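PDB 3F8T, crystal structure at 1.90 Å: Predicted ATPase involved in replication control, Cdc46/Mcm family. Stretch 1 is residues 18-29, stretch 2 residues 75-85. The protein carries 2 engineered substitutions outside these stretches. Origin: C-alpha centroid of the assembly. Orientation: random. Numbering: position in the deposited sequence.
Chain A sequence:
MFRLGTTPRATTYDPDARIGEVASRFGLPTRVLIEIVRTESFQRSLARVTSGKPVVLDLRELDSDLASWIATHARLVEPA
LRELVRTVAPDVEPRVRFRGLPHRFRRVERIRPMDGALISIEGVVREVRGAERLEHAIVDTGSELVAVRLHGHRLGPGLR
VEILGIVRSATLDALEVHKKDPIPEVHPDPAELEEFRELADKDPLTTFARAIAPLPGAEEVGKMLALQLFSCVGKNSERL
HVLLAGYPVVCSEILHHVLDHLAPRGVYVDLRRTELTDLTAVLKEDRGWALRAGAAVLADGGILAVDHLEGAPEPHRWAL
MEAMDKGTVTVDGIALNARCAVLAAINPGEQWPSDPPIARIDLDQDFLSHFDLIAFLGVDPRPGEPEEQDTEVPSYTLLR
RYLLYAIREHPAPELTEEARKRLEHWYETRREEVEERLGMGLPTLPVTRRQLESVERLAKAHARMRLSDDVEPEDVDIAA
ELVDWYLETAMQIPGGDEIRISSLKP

Stretch 1 (18-29) RIGEVASRFGLP
Stretch 2 75-85: RLVEPALRELV

Stretch 1 is a short helix, residues 19-25, followed by a turn and an extended tail; stretch 2 is helical throughout, 75-85, and kinked where the N of Pro79 has no bond to the preceding turn. The helix axes approach to 9.9 Å with N-to-C directions 142° apart, so the two helices run roughly antiparallel: early residues of stretch 1 meet Leu84, late ones Leu76. The register is set by Phe26 and Ala80, whose CA atoms lie 6.1 Å apart. Together the stretches bury 522 Å².

Arg18 (psi 126°) points away, but its O accepts from Val22 N at 3.2 Å, opening the helical ladder. Ile19 (-65/-48, chi1 m, chi2 m) starts sideways, yet its tip comes nearer, CD1 lying 3.9 Å from Leu84 CD2. One turn on, Val22 (-62/-48, chi1 t) points toward stretch 2 and packs CG2 at 3.9 Å from the same Leu84 CD2; Leu84 (m, t) thus serves both residues. Val22 CG1 sits 3.9 Å from Ala80 O. The intervening Gly20 and Glu21 are out of reach, as is Ser24, while Ala23 points away.

Arg25 (-55/-35; chi1 t, chi2 142°, chi3 p, chi4 -116°) makes the one salt bridge across the contact: NH2 to Glu83 OE2, 3.3 Å. Its hydrogen bond is weak, with an N-H...O angle of 131°, although OE2 lies at the guanidinium edge, near its plane. Glu83 reaches it with chi1 t, chi2 p and chi3 30°.

Phe26 is the first residue to leave helical phi/psi (-106/9). With chi1 m and chi2 92°, its ring lies against Ala80: Ala80 CA is 3.8 Å from the ring centroid and 7° off the normal, a CH-pi contact over the face. Around it, Phe26 CE2 is 3.8 Å from Pro79 CB and Phe26 CE1 is 3.7 Å from Glu83 CB. A water donates to Phe26 O at 2.8 Å and to Leu76 O at 2.7 Å, linking the backbones.

Gly27 has positive phi (70/33), which by itself favours glycine. The chain turns back here, and Leu28 N bonds Ala23 O at 2.8 Å. Leu28 (-109/140, chi1 m, chi2 t) points toward stretch 2, with CD1 3.7 Å from Ala80 CB and CD2 3.8 Å from Leu76 CB and 4.1 Å from Val77 CG2. Leu76 is m, t and Val77 is t. Pro29 (-58/135) carries the chain out of the contact.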

# COMPACT_ATOMS: atom_id res chain seq x y z
N ARG A 18 -10.01 -23.27 -42.20
CA ARG A 18 -8.93 -24.31 -42.19
C ARG A 18 -7.74 -23.81 -41.37
O ARG A 18 -7.21 -22.72 -41.63
CB ARG A 18 -8.50 -24.68 -43.61
CG ARG A 18 -7.46 -25.79 -43.72
CD ARG A 18 -8.04 -27.16 -43.34
NE ARG A 18 -7.01 -28.20 -43.25
CZ ARG A 18 -6.22 -28.38 -42.19
NH1 ARG A 18 -6.32 -27.60 -41.12
NH2 ARG A 18 -5.31 -29.35 -42.22
N ILE A 19 -7.33 -24.62 -40.40
CA ILE A 19 -6.32 -24.22 -39.43
C ILE A 19 -4.95 -24.00 -40.09
O ILE A 19 -4.30 -22.98 -39.84
CB ILE A 19 -6.20 -25.26 -38.26
CG1 ILE A 19 -7.57 -25.72 -37.76
CG2 ILE A 19 -5.37 -24.69 -37.11
CD1 ILE A 19 -8.42 -24.66 -37.06
N GLY A 20 -4.53 -24.95 -40.92
CA GLY A 20 -3.27 -24.86 -41.66
C GLY A 20 -3.12 -23.58 -42.46
O GLY A 20 -2.07 -22.93 -42.45
N GLU A 21 -4.19 -23.19 -43.16
CA GLU A 21 -4.20 -21.95 -43.91
C GLU A 21 -4.02 -20.73 -43.00
O GLU A 21 -3.24 -19.82 -43.32
CB GLU A 21 -5.47 -21.83 -44.76
CG GLU A 21 -5.42 -22.73 -45.99
CD GLU A 21 -6.79 -23.18 -46.48
OE1 GLU A 21 -7.82 -22.54 -46.15
OE2 GLU A 21 -6.84 -24.19 -47.23
N VAL A 22 -4.72 -20.71 -41.86
CA VAL A 22 -4.59 -19.60 -40.92
C VAL A 22 -3.16 -19.54 -40.39
O VAL A 22 -2.55 -18.47 -40.39
CB VAL A 22 -5.61 -19.68 -39.73
CG1 VAL A 22 -5.47 -18.47 -38.83
CG2 VAL A 22 -7.04 -19.74 -40.25
N ALA A 23 -2.62 -20.68 -39.97
CA ALA A 23 -1.26 -20.76 -39.44
C ALA A 23 -0.25 -20.19 -40.44
O ALA A 23 0.57 -19.34 -40.09
CB ALA A 23 -0.90 -22.20 -39.08
N SER A 24 -0.35 -20.65 -41.70
CA SER A 24 0.55 -20.21 -42.77
C SER A 24 0.48 -18.70 -42.96
O SER A 24 1.51 -18.03 -43.07
CB SER A 24 0.18 -20.93 -44.08
OG SER A 24 1.04 -20.54 -45.14
N ARG A 25 -0.76 -18.19 -43.00
CA ARG A 25 -1.06 -16.76 -43.13
C ARG A 25 -0.38 -15.89 -42.07
O ARG A 25 0.02 -14.77 -42.35
CB ARG A 25 -2.59 -16.57 -43.08
CG ARG A 25 -3.09 -15.20 -43.52
CD ARG A 25 -4.40 -15.34 -44.30
NE ARG A 25 -5.60 -15.38 -43.47
CZ ARG A 25 -6.44 -16.43 -43.37
NH1 ARG A 25 -6.22 -17.56 -44.04
NH2 ARG A 25 -7.50 -16.34 -42.60
N PHE A 26 -0.26 -16.43 -40.85
CA PHE A 26 0.26 -15.68 -39.72
C PHE A 26 1.69 -16.08 -39.34
O PHE A 26 2.21 -15.64 -38.32
CB PHE A 26 -0.71 -15.82 -38.54
CG PHE A 26 -1.94 -14.99 -38.69
CD1 PHE A 26 -3.09 -15.52 -39.29
CD2 PHE A 26 -1.96 -13.66 -38.28
CE1 PHE A 26 -4.23 -14.75 -39.45
CE2 PHE A 26 -3.10 -12.88 -38.44
CZ PHE A 26 -4.24 -13.42 -39.02
N GLY A 27 2.30 -16.92 -40.18
CA GLY A 27 3.70 -17.33 -40.00
C GLY A 27 3.91 -18.25 -38.82
O GLY A 27 4.96 -18.20 -38.19
N LEU A 28 2.91 -19.09 -38.53
CA LEU A 28 2.95 -20.06 -37.43
C LEU A 28 3.06 -21.48 -37.96
O LEU A 28 2.40 -21.82 -38.94
CB LEU A 28 1.67 -19.97 -36.59
CG LEU A 28 1.40 -18.65 -35.88
CD1 LEU A 28 0.06 -18.71 -35.21
CD2 LEU A 28 2.52 -18.37 -34.88
N PRO A 29 3.87 -22.33 -37.29
CA PRO A 29 3.83 -23.76 -37.61
C PRO A 29 2.41 -24.23 -37.40
O PRO A 29 1.78 -23.87 -36.39
CB PRO A 29 4.75 -24.38 -36.56
CG PRO A 29 5.64 -23.28 -36.12
CD PRO A 29 4.83 -22.02 -36.21
N ARG A 75 2.72 -12.05 -30.03
CA ARG A 75 2.37 -11.02 -31.01
C ARG A 75 1.91 -11.66 -32.34
O ARG A 75 1.12 -11.08 -33.08
CB ARG A 75 3.52 -10.02 -31.19
CG ARG A 75 4.82 -10.59 -31.82
CD ARG A 75 4.90 -10.15 -33.27
NE ARG A 75 6.12 -10.57 -33.97
CZ ARG A 75 6.35 -10.33 -35.26
NH1 ARG A 75 5.44 -9.67 -35.97
NH2 ARG A 75 7.47 -10.75 -35.84
N LEU A 76 2.41 -12.86 -32.61
CA LEU A 76 2.00 -13.67 -33.77
C LEU A 76 0.75 -14.51 -33.53
O LEU A 76 -0.10 -14.62 -34.41
CB LEU A 76 3.13 -14.64 -34.18
CG LEU A 76 4.48 -14.07 -34.59
CD1 LEU A 76 5.42 -15.22 -34.94
CD2 LEU A 76 4.32 -13.12 -35.76
N VAL A 77 0.67 -15.09 -32.34
CA VAL A 77 -0.42 -16.02 -31.99
C VAL A 77 -1.75 -15.31 -31.77
O VAL A 77 -2.78 -15.71 -32.30
CB VAL A 77 -0.04 -16.88 -30.77
CG1 VAL A 77 -1.23 -17.77 -30.31
CG2 VAL A 77 1.19 -17.70 -31.11
N GLU A 78 -1.72 -14.23 -30.99
CA GLU A 78 -2.95 -13.52 -30.67
C GLU A 78 -3.80 -13.10 -31.90
O GLU A 78 -4.99 -13.35 -31.91
CB GLU A 78 -2.65 -12.34 -29.73
CG GLU A 78 -3.86 -11.78 -29.00
CD GLU A 78 -4.52 -10.66 -29.76
OE1 GLU A 78 -3.99 -10.28 -30.83
OE2 GLU A 78 -5.56 -10.14 -29.30
N PRO A 79 -3.20 -12.42 -32.92
CA PRO A 79 -4.05 -12.12 -34.10
C PRO A 79 -4.51 -13.35 -34.88
O PRO A 79 -5.59 -13.31 -35.51
CB PRO A 79 -3.15 -11.23 -34.97
CG PRO A 79 -1.78 -11.52 -34.53
CD PRO A 79 -1.86 -11.84 -33.06
N ALA A 80 -3.73 -14.43 -34.86
CA ALA A 80 -4.15 -15.69 -35.50
C ALA A 80 -5.41 -16.23 -34.84
O ALA A 80 -6.37 -16.62 -35.50
CB ALA A 80 -3.04 -16.73 -35.42
N LEU A 81 -5.40 -16.24 -33.51
CA LEU A 81 -6.55 -16.65 -32.72
C LEU A 81 -7.74 -15.74 -32.96
O LEU A 81 -8.85 -16.21 -33.18
CB LEU A 81 -6.19 -16.76 -31.23
CG LEU A 81 -5.09 -17.78 -30.91
CD1 LEU A 81 -4.84 -17.89 -29.40
CD2 LEU A 81 -5.42 -19.16 -31.51
N ARG A 82 -7.52 -14.42 -32.95
CA ARG A 82 -8.61 -13.49 -33.29
C ARG A 82 -9.23 -13.81 -34.65
O ARG A 82 -10.46 -13.79 -34.81
CB ARG A 82 -8.12 -12.04 -33.25
CG ARG A 82 -8.08 -11.44 -31.83
CD ARG A 82 -8.01 -9.91 -31.83
NE ARG A 82 -6.62 -9.45 -31.86
CZ ARG A 82 -5.98 -9.03 -32.94
NH1 ARG A 82 -4.71 -8.64 -32.85
NH2 ARG A 82 -6.60 -8.99 -34.12
N GLU A 83 -8.38 -14.13 -35.63
CA GLU A 83 -8.84 -14.50 -36.97
C GLU A 83 -9.69 -15.78 -36.96
O GLU A 83 -10.76 -15.82 -37.57
CB GLU A 83 -7.64 -14.61 -37.94
CG GLU A 83 -7.98 -15.03 -39.37
CD GLU A 83 -9.05 -14.17 -40.03
OE1 GLU A 83 -9.17 -12.96 -39.71
OE2 GLU A 83 -9.78 -14.70 -40.89
N LEU A 84 -9.23 -16.81 -36.26
CA LEU A 84 -10.03 -18.02 -36.05
C LEU A 84 -11.40 -17.73 -35.45
O LEU A 84 -12.40 -18.27 -35.90
CB LEU A 84 -9.29 -19.02 -35.15
CG LEU A 84 -8.16 -19.88 -35.72
CD1 LEU A 84 -7.51 -20.66 -34.59
CD2 LEU A 84 -8.62 -20.80 -36.83
N VAL A 85 -11.46 -16.87 -34.43
CA VAL A 85 -12.75 -16.55 -33.81
C VAL A 85 -13.62 -15.66 -34.70
O VAL A 85 -14.84 -15.72 -34.63
CB VAL A 85 -12.63 -15.98 -32.35
CG1 VAL A 85 -11.53 -16.70 -31.58
CG2 VAL A 85 -12.40 -14.49 -32.35
O HOH W 1 1.08 -13.66 -36.68